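PDB 1JKM: brefeldin A esterase from Bacillus subtilis, which hydrolyses esters as a serine hydrolase that takes part in the degradation of brefeldin A, and is related to mammalian hormone-sensitive lipase. Local coordinates for residues D167-V172 with T203-R208. Sequence-based numbering, arbitrary orientation.
Sequences DCLAAV and TLLAKR
Leu169 reaches across from helix 163-177 to Leu205 and Ala206, joining two neighbouring helices of the alpha/beta hydrolase fold. The central strand 184-192 lies between them in sequence, and helix 194-208 starts from the nucleophile elbow, the tight turn after that strand.

CB of Leu169 already points at the other helix and sits 4.5 Å from Leu205 CD1. The next atom, CG, lies anti to the backbone N (chi1 -165°), and this carries the chain out toward the other helix. CG makes the closest approach to Leu205, 4.2 Å from its CD1; that methyl comes in over the branch point and meets neither tip of Leu169. From here the two branches part. CD1 stays farther from Leu205, 5.0 Å from the CD1 of that residue, while CD2 turns to Ala206 and stands 4.1 Å from its CA. Leu169 therefore has Leu205 against its stem and Ala206 against the CD2 methyl.

No hydrogen bond crosses this contact; each helix keeps its own backbone bonds, such as Lys207 N to Thr203 O at 3.0 Å. With Leu169 and Ala206 as nearest neighbours, their CA atoms are 7.0 Å apart, a close approach probably allowed by the short alanine side chain. The touching surface is small, but the same two helices also meet through Cys168 and Val172, which both touch Thr202. Around the first helix, Ala171 packs on Leu97 of strand 94-102, and Asp167 forms a salt bridge with Arg150. At the end of the second helix, Arg208 pairs with Glu284. The tightest point between the segments is methyl against methyl: Leu169 CD2 to Ala206 CB, 3.9 Å.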
ATOM      1  N   ASP B 167      24.485  20.253  19.963  1.00 27.78           N
ATOM      2  CA  ASP B 167      24.480  18.951  20.639  1.00 29.74           C
ATOM      3  C   ASP B 167      24.851  17.799  19.684  1.00 29.49           C
ATOM      4  O   ASP B 167      25.627  16.924  20.079  1.00 27.51           O
ATOM      5  CB  ASP B 167      23.116  18.697  21.272  1.00 31.02           C
ATOM      6  CG  ASP B 167      22.704  19.492  22.482  1.00 37.86           C
ATOM      7  OD1 ASP B 167      23.595  19.972  23.220  1.00 38.04           O
ATOM      8  OD2 ASP B 167      21.481  19.669  22.739  1.00 36.78           O
ATOM      9  N   CYS B 168      24.266  17.800  18.475  1.00 31.96           N
ATOM     10  CA  CYS B 168      24.586  16.766  17.486  1.00 28.61           C
ATOM     11  C   CYS B 168      26.051  16.832  17.047  1.00 28.43           C
ATOM     12  O   CYS B 168      26.726  15.813  16.996  1.00 27.01           O
ATOM     13  CB  CYS B 168      23.662  16.903  16.262  1.00 31.01           C
ATOM     14  SG  CYS B 168      21.886  16.573  16.569  1.00 28.98           S
ATOM     15  N   LEU B 169      26.571  18.028  16.727  1.00 30.03           N
ATOM     16  CA  LEU B 169      27.998  18.209  16.486  1.00 31.55           C
ATOM     17  C   LEU B 169      28.865  17.709  17.629  1.00 30.28           C
ATOM     18  O   LEU B 169      29.802  16.947  17.377  1.00 30.49           O
ATOM     19  CB  LEU B 169      28.329  19.674  16.194  1.00 38.34           C
ATOM     20  CG  LEU B 169      29.657  20.123  15.593  1.00 42.43           C
ATOM     21  CD1 LEU B 169      30.716  20.307  16.666  1.00 48.64           C
ATOM     22  CD2 LEU B 169      30.177  19.169  14.527  1.00 40.08           C
ATOM     23  N   ALA B 170      28.622  18.111  18.889  1.00 32.32           N
ATOM     24  CA  ALA B 170      29.364  17.484  19.998  1.00 32.29           C
ATOM     25  C   ALA B 170      29.424  15.968  19.916  1.00 33.43           C
ATOM     26  O   ALA B 170      30.481  15.327  20.101  1.00 30.00           O
ATOM     27  CB  ALA B 170      28.762  17.926  21.331  1.00 32.41           C
ATOM     28  N   ALA B 171      28.273  15.309  19.714  1.00 27.59           N
ATOM     29  CA  ALA B 171      28.238  13.846  19.657  1.00 26.05           C
ATOM     30  C   ALA B 171      29.021  13.267  18.487  1.00 25.96           C
ATOM     31  O   ALA B 171      29.743  12.285  18.655  1.00 28.32           O
ATOM     32  CB  ALA B 171      26.762  13.425  19.525  1.00 28.02           C
ATOM     33  N   VAL B 172      28.919  13.878  17.300  1.00 27.76           N
ATOM     34  CA  VAL B 172      29.686  13.387  16.146  1.00 31.46           C
ATOM     35  C   VAL B 172      31.183  13.469  16.422  1.00 31.75           C
ATOM     36  O   VAL B 172      31.889  12.489  16.226  1.00 30.35           O
ATOM     37  CB  VAL B 172      29.310  14.129  14.843  1.00 32.12           C
ATOM     38  CG1 VAL B 172      30.321  13.951  13.722  1.00 31.08           C
ATOM     39  CG2 VAL B 172      27.947  13.647  14.336  1.00 26.88           C
ATOM     40  N   THR B 203      26.922  18.543   9.479  1.00 27.87           N
ATOM     41  CA  THR B 203      27.987  18.427   8.492  1.00 26.84           C
ATOM     42  C   THR B 203      28.455  19.792   8.023  1.00 27.02           C
ATOM     43  O   THR B 203      29.664  19.988   7.947  1.00 29.71           O
ATOM     44  CB  THR B 203      27.529  17.546   7.304  1.00 28.06           C
ATOM     45  OG1 THR B 203      27.110  16.282   7.871  1.00 23.92           O
ATOM     46  CG2 THR B 203      28.716  17.289   6.398  1.00 24.29           C
ATOM     47  N   LEU B 204      27.540  20.739   7.821  1.00 25.43           N
ATOM     48  CA  LEU B 204      27.920  22.063   7.360  1.00 29.13           C
ATOM     49  C   LEU B 204      28.705  22.796   8.459  1.00 31.09           C
ATOM     50  O   LEU B 204      29.705  23.444   8.164  1.00 31.76           O
ATOM     51  CB  LEU B 204      26.692  22.879   6.992  1.00 25.73           C
ATOM     52  CG  LEU B 204      25.906  22.369   5.776  1.00 33.01           C
ATOM     53  CD1 LEU B 204      24.642  23.190   5.582  1.00 28.96           C
ATOM     54  CD2 LEU B 204      26.763  22.357   4.513  1.00 30.14           C
ATOM     55  N   LEU B 205      28.288  22.605   9.700  1.00 28.18           N
ATOM     56  CA  LEU B 205      28.940  23.169  10.859  1.00 33.68           C
ATOM     57  C   LEU B 205      30.299  22.546  11.106  1.00 34.05           C
ATOM     58  O   LEU B 205      31.285  23.281  11.295  1.00 35.46           O
ATOM     59  CB  LEU B 205      28.096  23.018  12.116  1.00 40.20           C
ATOM     60  CG  LEU B 205      27.753  24.213  12.999  1.00 44.11           C
ATOM     61  CD1 LEU B 205      27.876  23.803  14.463  1.00 45.64           C
ATOM     62  CD2 LEU B 205      28.560  25.471  12.738  1.00 37.99           C
ATOM     63  N   ALA B 206      30.440  21.231  11.007  1.00 30.45           N
ATOM     64  CA  ALA B 206      31.735  20.597  11.071  1.00 30.38           C
ATOM     65  C   ALA B 206      32.666  21.176   9.999  1.00 32.65           C
ATOM     66  O   ALA B 206      33.816  21.465  10.357  1.00 34.94           O
ATOM     67  CB  ALA B 206      31.660  19.081  10.959  1.00 29.91           C
ATOM     68  N   LYS B 207      32.198  21.392   8.772  1.00 30.10           N
ATOM     69  CA  LYS B 207      33.029  22.003   7.758  1.00 31.85           C
ATOM     70  C   LYS B 207      33.500  23.425   8.128  1.00 35.04           C
ATOM     71  O   LYS B 207      34.631  23.802   7.827  1.00 32.38           O
ATOM     72  CB  LYS B 207      32.330  22.081   6.407  1.00 29.12           C
ATOM     73  CG  LYS B 207      33.231  22.619   5.303  1.00 33.10           C
ATOM     74  CD  LYS B 207      32.652  22.385   3.918  1.00 42.32           C
ATOM     75  CE  LYS B 207      32.205  23.694   3.294  1.00 42.80           C
ATOM     76  NZ  LYS B 207      32.732  23.879   1.922  1.00 39.14           N
ATOM     77  N   ARG B 208      32.607  24.233   8.678  1.00 33.47           N
ATOM     78  CA  ARG B 208      32.958  25.575   9.104  1.00 38.03           C
ATOM     79  C   ARG B 208      34.002  25.571  10.212  1.00 38.89           C
ATOM     80  O   ARG B 208      34.936  26.378  10.154  1.00 42.95           O
ATOM     81  CB  ARG B 208      31.713  26.307   9.591  1.00 34.78           C
ATOM     82  CG  ARG B 208      30.854  26.685   8.398  1.00 34.88           C
ATOM     83  CD  ARG B 208      29.728  27.586   8.913  1.00 36.37           C
ATOM     84  NE  ARG B 208      28.922  27.967   7.751  1.00 38.73           N
ATOM     85  CZ  ARG B 208      27.921  28.817   7.900  1.00 38.20           C
ATOM     86  NH1 ARG B 208      27.700  29.288   9.124  1.00 39.93           N
ATOM     87  NH2 ARG B 208      27.226  29.111   6.821  1.00 36.14           N
TER